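Local atomic coordinates of CD1-2 antigen (Gallus gallus, PDB entry 3DBX), a protein that probably presents lipid antigens at the cell surface, holding a fatty acid in the hydrophobic groove of an MHC class I-like fold paired with beta-2-microglobulin. Residues A[121-127]-A[139-145]; A[183-187]-A[245-249]. Residue numbers count along the deposited sequence, not the author numbering.

Interaction 1 of 2, residues A[121-127]-A[139-145]; sequences EGGRDLV and QRSTLLA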
loop_
_atom_site.group_PDB
_atom_site.type_symbol
_atom_site.label_atom_id
_atom_site.label_comp_id
_atom_site.label_asym_id
_atom_site.label_seq_id
_atom_site.Cartn_x
_atom_site.Cartn_y
_atom_site.Cartn_z
ATOM N N GLU A 121 13.009 3.799 12.430
ATOM C CA GLU A 121 12.651 4.861 13.353
ATOM C C GLU A 121 12.640 6.169 12.588
ATOM O O GLU A 121 13.522 6.431 11.756
ATOM C CB GLU A 121 13.641 4.924 14.524
ATOM C CG GLU A 121 13.323 5.973 15.599
ATOM C CD GLU A 121 13.744 7.382 15.198
ATOM O OE1 GLU A 121 14.778 7.537 14.511
ATOM O OE2 GLU A 121 13.022 8.342 15.541
ATOM N N GLY A 122 11.638 6.997 12.877
ATOM C CA GLY A 122 11.468 8.263 12.169
ATOM C C GLY A 122 11.415 8.123 10.661
ATOM O O GLY A 122 11.812 9.035 9.952
ATOM N N GLY A 123 10.942 6.986 10.162
ATOM C CA GLY A 123 10.728 6.811 8.722
ATOM C C GLY A 123 11.974 6.513 7.908
ATOM O O GLY A 123 11.983 6.686 6.707
ATOM N N ARG A 124 13.043 6.083 8.574
ATOM C CA ARG A 124 14.264 5.646 7.911
ATOM C C ARG A 124 14.641 4.311 8.537
ATOM O O ARG A 124 14.237 4.039 9.662
ATOM C CB ARG A 124 15.404 6.655 8.177
ATOM C CG ARG A 124 15.116 8.073 7.691
ATOM C CD ARG A 124 16.248 9.057 8.020
ATOM N NE ARG A 124 16.494 9.192 9.460
ATOM C CZ ARG A 124 17.687 9.064 10.046
ATOM N NH1 ARG A 124 18.771 8.769 9.328
ATOM N NH2 ARG A 124 17.802 9.233 11.359
ATOM N N ASP A 125 15.443 3.502 7.843
ATOM C CA ASP A 125 15.917 2.225 8.397
ATOM C C ASP A 125 16.663 2.445 9.701
ATOM O O ASP A 125 17.319 3.479 9.880
ATOM C CB ASP A 125 16.836 1.488 7.420
ATOM C CG ASP A 125 16.235 1.341 6.036
ATOM O OD1 ASP A 125 15.004 1.543 5.881
ATOM O OD2 ASP A 125 17.005 1.036 5.091
ATOM N N LEU A 126 16.548 1.470 10.606
ATOM C CA LEU A 126 17.210 1.538 11.915
ATOM C C LEU A 126 18.064 0.298 12.210
ATOM O O LEU A 126 19.249 0.443 12.478
ATOM C CB LEU A 126 16.203 1.802 13.049
ATOM C CG LEU A 126 16.753 1.859 14.487
ATOM C CD1 LEU A 126 17.705 3.021 14.659
ATOM C CD2 LEU A 126 15.627 1.918 15.521
ATOM N N VAL A 127 17.461 -0.899 12.183
ATOM C CA VAL A 127 18.196 -2.189 12.292
ATOM C C VAL A 127 17.557 -3.298 11.433
ATOM O O VAL A 127 16.345 -3.284 11.185
ATOM C CB VAL A 127 18.359 -2.706 13.771
ATOM C CG1 VAL A 127 19.250 -1.788 14.587
ATOM C CG2 VAL A 127 17.012 -2.896 14.466
ATOM N N GLN A 139 21.546 -0.292 10.614
ATOM C CA GLN A 139 21.286 0.320 9.309
ATOM C C GLN A 139 21.729 1.786 9.238
ATOM O O GLN A 139 21.944 2.323 8.147
ATOM C CB GLN A 139 19.804 0.221 8.958
ATOM C CG GLN A 139 19.222 -1.204 8.862
ATOM C CD GLN A 139 19.464 -1.866 7.514
ATOM O OE1 GLN A 139 20.596 -1.916 7.021
ATOM N NE2 GLN A 139 18.401 -2.382 6.914
ATOM N N ARG A 140 21.835 2.435 10.397
ATOM C CA ARG A 140 22.385 3.783 10.489
ATOM C C ARG A 140 23.555 3.733 11.465
ATOM O O ARG A 140 23.781 2.689 12.088
ATOM C CB ARG A 140 21.314 4.814 10.887
ATOM C CG ARG A 140 20.721 4.647 12.271
ATOM C CD ARG A 140 19.657 5.683 12.569
ATOM N NE ARG A 140 18.385 5.372 11.912
ATOM C CZ ARG A 140 17.198 5.807 12.325
ATOM N NH1 ARG A 140 17.105 6.556 13.414
ATOM N NH2 ARG A 140 16.095 5.474 11.660
ATOM N N SER A 141 24.306 4.828 11.595
ATOM C CA SER A 141 25.540 4.792 12.398
ATOM C C SER A 141 25.511 5.524 13.753
ATOM O O SER A 141 26.559 5.946 14.245
ATOM C CB SER A 141 26.766 5.202 11.555
ATOM O OG SER A 141 26.704 6.554 11.137
ATOM N N THR A 142 24.332 5.633 14.370
ATOM C CA THR A 142 24.197 6.289 15.690
ATOM C C THR A 142 23.923 5.333 16.888
ATOM O O THR A 142 23.908 4.108 16.721
ATOM C CB THR A 142 23.172 7.458 15.648
ATOM O OG1 THR A 142 23.286 8.242 16.845
ATOM C CG2 THR A 142 21.730 6.943 15.477
ATOM N N LEU A 143 23.724 5.913 18.080
ATOM C CA LEU A 143 23.557 5.167 19.343
ATOM C C LEU A 143 22.307 4.288 19.384
ATOM O O LEU A 143 22.396 3.118 19.768
ATOM C CB LEU A 143 23.525 6.124 20.540
ATOM C CG LEU A 143 23.195 5.570 21.933
ATOM C CD1 LEU A 143 24.431 4.971 22.623
ATOM C CD2 LEU A 143 22.598 6.674 22.795
ATOM N N LEU A 144 21.150 4.844 19.008
ATOM C CA LEU A 144 19.902 4.085 19.062
ATOM C C LEU A 144 20.024 2.830 18.208
ATOM O O LEU A 144 19.527 1.765 18.589
ATOM C CB LEU A 144 18.702 4.933 18.627
ATOM C CG LEU A 144 17.338 4.242 18.470
ATOM C CD1 LEU A 144 16.687 3.953 19.815
ATOM C CD2 LEU A 144 16.413 5.083 17.610
ATOM N N ALA A 145 20.700 2.960 17.066
ATOM C CA ALA A 145 20.967 1.824 16.187
ATOM C C ALA A 145 21.920 0.812 16.814
ATOM O O ALA A 145 21.738 -0.384 16.651
ATOM C CB ALA A 145 21.505 2.295 14.850
#
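A single arginine can organise a tight turn by gathering its carbonyls, and Arg140 does so here. Glu121 opens a two-residue type I' hairpin turn between strands 113-121 and 124-130 of the groove floor. Its OE1 forms a salt bridge with Arg140 NH1 (2.8 Å) and its O accepts from Arg140 NH2 (2.7 Å), while OE2 pairs with Arg97. Gly122 and Gly123 supply the positive phi angles of the turn. Beyond them, the guanidinium of Arg124 stacks on that of Arg140, centres 4.0 Å apart. Asp125 O receives both Arg140 NE (3.0 Å) and NH2 (2.9 Å); its OD1 is hydrogen-bonded to an aromatic side chain of beta-2-microglobulin. Leu126, in a classic beta bulge with Val127 opposite Ile119, accepts Gln139 N at its O (3.0 Å) and packs CD1 on Leu144 CD2 (3.8 Å) at the start of helix 143-154. Val127 CG1 lies 3.5 Å from Ala145 O. Carboxylate and carbonyl oxygens thus offset the crowding of two like charges, tying the hairpin to the strand-to-helix connection.

Interaction 2 of 2, residues A[183-187]-A[245-249]; sequences TDLER and ADLTY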
loop_
_atom_site.group_PDB
_atom_site.type_symbol
_atom_site.label_atom_id
_atom_site.label_comp_id
_atom_site.label_asym_id
_atom_site.label_seq_id
_atom_site.Cartn_x
_atom_site.Cartn_y
_atom_site.Cartn_z
ATOM N N THR A 183 -11.043 -17.827 -2.855
ATOM C CA THR A 183 -12.108 -16.887 -3.209
ATOM C C THR A 183 -11.598 -15.437 -3.387
ATOM O O THR A 183 -12.084 -14.694 -4.232
ATOM C CB THR A 183 -13.313 -16.995 -2.228
ATOM O OG1 THR A 183 -14.402 -16.222 -2.727
ATOM C CG2 THR A 183 -12.954 -16.510 -0.832
ATOM N N ASP A 184 -10.607 -15.066 -2.586
ATOM C CA ASP A 184 -9.879 -13.790 -2.722
ATOM C C ASP A 184 -8.549 -13.905 -3.485
ATOM O O ASP A 184 -8.231 -13.078 -4.362
ATOM C CB ASP A 184 -9.642 -13.215 -1.327
ATOM C CG ASP A 184 -10.717 -12.248 -0.923
ATOM O OD1 ASP A 184 -10.809 -11.173 -1.575
ATOM O OD2 ASP A 184 -11.453 -12.550 0.019
ATOM N N LEU A 185 -7.765 -14.928 -3.149
ATOM C CA LEU A 185 -6.449 -15.112 -3.778
ATOM C C LEU A 185 -6.481 -15.524 -5.259
ATOM O O LEU A 185 -5.534 -15.202 -6.000
ATOM C CB LEU A 185 -5.598 -16.090 -2.968
ATOM C CG LEU A 185 -5.493 -15.775 -1.467
ATOM C CD1 LEU A 185 -4.976 -16.978 -0.694
ATOM C CD2 LEU A 185 -4.612 -14.544 -1.235
ATOM N N GLU A 186 -7.530 -16.233 -5.714
ATOM C CA GLU A 186 -7.635 -16.532 -7.153
ATOM C C GLU A 186 -8.719 -15.771 -7.937
ATOM O O GLU A 186 -9.083 -16.185 -9.026
ATOM C CB GLU A 186 -7.742 -18.044 -7.413
ATOM C CG GLU A 186 -6.541 -18.833 -6.921
ATOM C CD GLU A 186 -6.700 -20.333 -7.090
ATOM O OE1 GLU A 186 -7.659 -20.810 -7.776
ATOM O OE2 GLU A 186 -5.827 -21.050 -6.533
ATOM N N ARG A 187 -9.217 -14.673 -7.381
ATOM C CA ARG A 187 -10.200 -13.838 -8.031
ATOM C C ARG A 187 -9.473 -13.181 -9.208
ATOM O O ARG A 187 -8.277 -12.868 -9.107
ATOM C CB ARG A 187 -10.741 -12.772 -7.054
ATOM C CG ARG A 187 -11.746 -11.766 -7.686
ATOM C CD ARG A 187 -12.351 -10.776 -6.635
ATOM N NE ARG A 187 -11.273 -10.146 -5.864
ATOM C CZ ARG A 187 -10.899 -8.865 -5.950
ATOM N NH1 ARG A 187 -11.539 -8.005 -6.721
ATOM N NH2 ARG A 187 -9.905 -8.447 -5.194
ATOM N N ALA A 245 -11.526 0.964 -3.357
ATOM C CA ALA A 245 -11.964 0.377 -2.093
ATOM C C ALA A 245 -12.329 -1.109 -2.185
ATOM O O ALA A 245 -12.323 -1.825 -1.167
ATOM C CB ALA A 245 -13.142 1.170 -1.508
ATOM N N ASP A 246 -12.618 -1.584 -3.391
ATOM C CA ASP A 246 -13.134 -2.960 -3.570
ATOM C C ASP A 246 -12.052 -3.979 -3.931
ATOM O O ASP A 246 -12.335 -4.996 -4.555
ATOM C CB ASP A 246 -14.268 -2.972 -4.619
ATOM C CG ASP A 246 -13.813 -2.551 -6.027
ATOM O OD1 ASP A 246 -12.681 -2.044 -6.234
ATOM O OD2 ASP A 246 -14.608 -2.760 -6.976
ATOM N N LEU A 247 -10.809 -3.688 -3.557
ATOM C CA LEU A 247 -9.655 -4.469 -3.982
ATOM C C LEU A 247 -9.651 -4.684 -5.499
ATOM O O LEU A 247 -9.570 -5.818 -5.959
ATOM C CB LEU A 247 -9.590 -5.831 -3.248
ATOM C CG LEU A 247 -8.235 -6.539 -3.174
ATOM C CD1 LEU A 247 -7.130 -5.577 -2.742
ATOM C CD2 LEU A 247 -8.284 -7.713 -2.223
ATOM N N THR A 248 -9.775 -3.599 -6.264
ATOM C CA THR A 248 -9.392 -3.582 -7.678
ATOM C C THR A 248 -8.405 -2.398 -7.858
ATOM O O THR A 248 -8.153 -1.651 -6.922
ATOM C CB THR A 248 -10.559 -3.414 -8.627
ATOM O OG1 THR A 248 -11.233 -2.208 -8.317
ATOM C CG2 THR A 248 -11.560 -4.600 -8.582
ATOM N N TYR A 249 -7.837 -2.225 -9.044
ATOM C CA TYR A 249 -6.812 -1.191 -9.233
ATOM C C TYR A 249 -7.103 -0.367 -10.490
ATOM O O TYR A 249 -7.928 -0.754 -11.284
ATOM C CB TYR A 249 -5.418 -1.835 -9.335
ATOM C CG TYR A 249 -4.973 -2.529 -8.053
ATOM C CD1 TYR A 249 -4.328 -1.811 -7.042
ATOM C CD2 TYR A 249 -5.222 -3.891 -7.856
ATOM C CE1 TYR A 249 -3.922 -2.433 -5.883
ATOM C CE2 TYR A 249 -4.824 -4.533 -6.673
ATOM C CZ TYR A 249 -4.187 -3.791 -5.698
ATOM O OH TYR A 249 -3.758 -4.368 -4.538
#
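This is a small, polar contact at the surface between the two domains of the heavy chain, where the end of short helix 182-185 and the residues following it meet the loop between strands 236-243 and 249-257 of the immunoglobulin domain. It illustrates how one long side chain can bridge two backbones that stay apart: the nearest CA atoms, those of Asp184 and Leu247, are 9.4 Å from each other, and just 143 Å² is buried. Arg187 spans the gap. Its NH1 and NH2 both donate to Leu247 O, at 3.0 and 2.8 Å, so that a single carbonyl lies at the edge of the guanidinium, and Arg187 NH2 also comes within 3.2 Å of Leu247 CG. A cation-pi interaction with Tyr215 gives the same arginine a second partner. Leu247, with positive phi and psi, lies at a bend in the loop, which is braced internally by Thr248 OG1 donating to Asp246 OD1 (2.5 Å). Asp246 also forms a salt bridge with a basic side chain of beta-2-microglobulin. Because the acceptor is a backbone carbonyl, the link made by Arg187 depends on the course of the loop at Leu247 rather than on a charged partner side chain.

How the interactions relate
The two contacts illustrate arginine binding to backbone carbonyls at separate levels of an MHC class I-like architecture. Both segments of interaction 1 precede those of interaction 2 in the sequence, and the chain's centre falls between the two sites, with centres 36 Å apart and nearest atoms about 22 Å apart. Interaction 1 belongs wholly to the antigen-binding platform, joining its eight-stranded sheet to helix 143-154, which leads on to helix 156-180. Interaction 2 begins at helix 182-185, just beyond that helix, and reaches the immunoglobulin domain. One therefore connects parts within the lipid-binding domain, the other connects domains, and residues of both also meet beta-2-microglobulin.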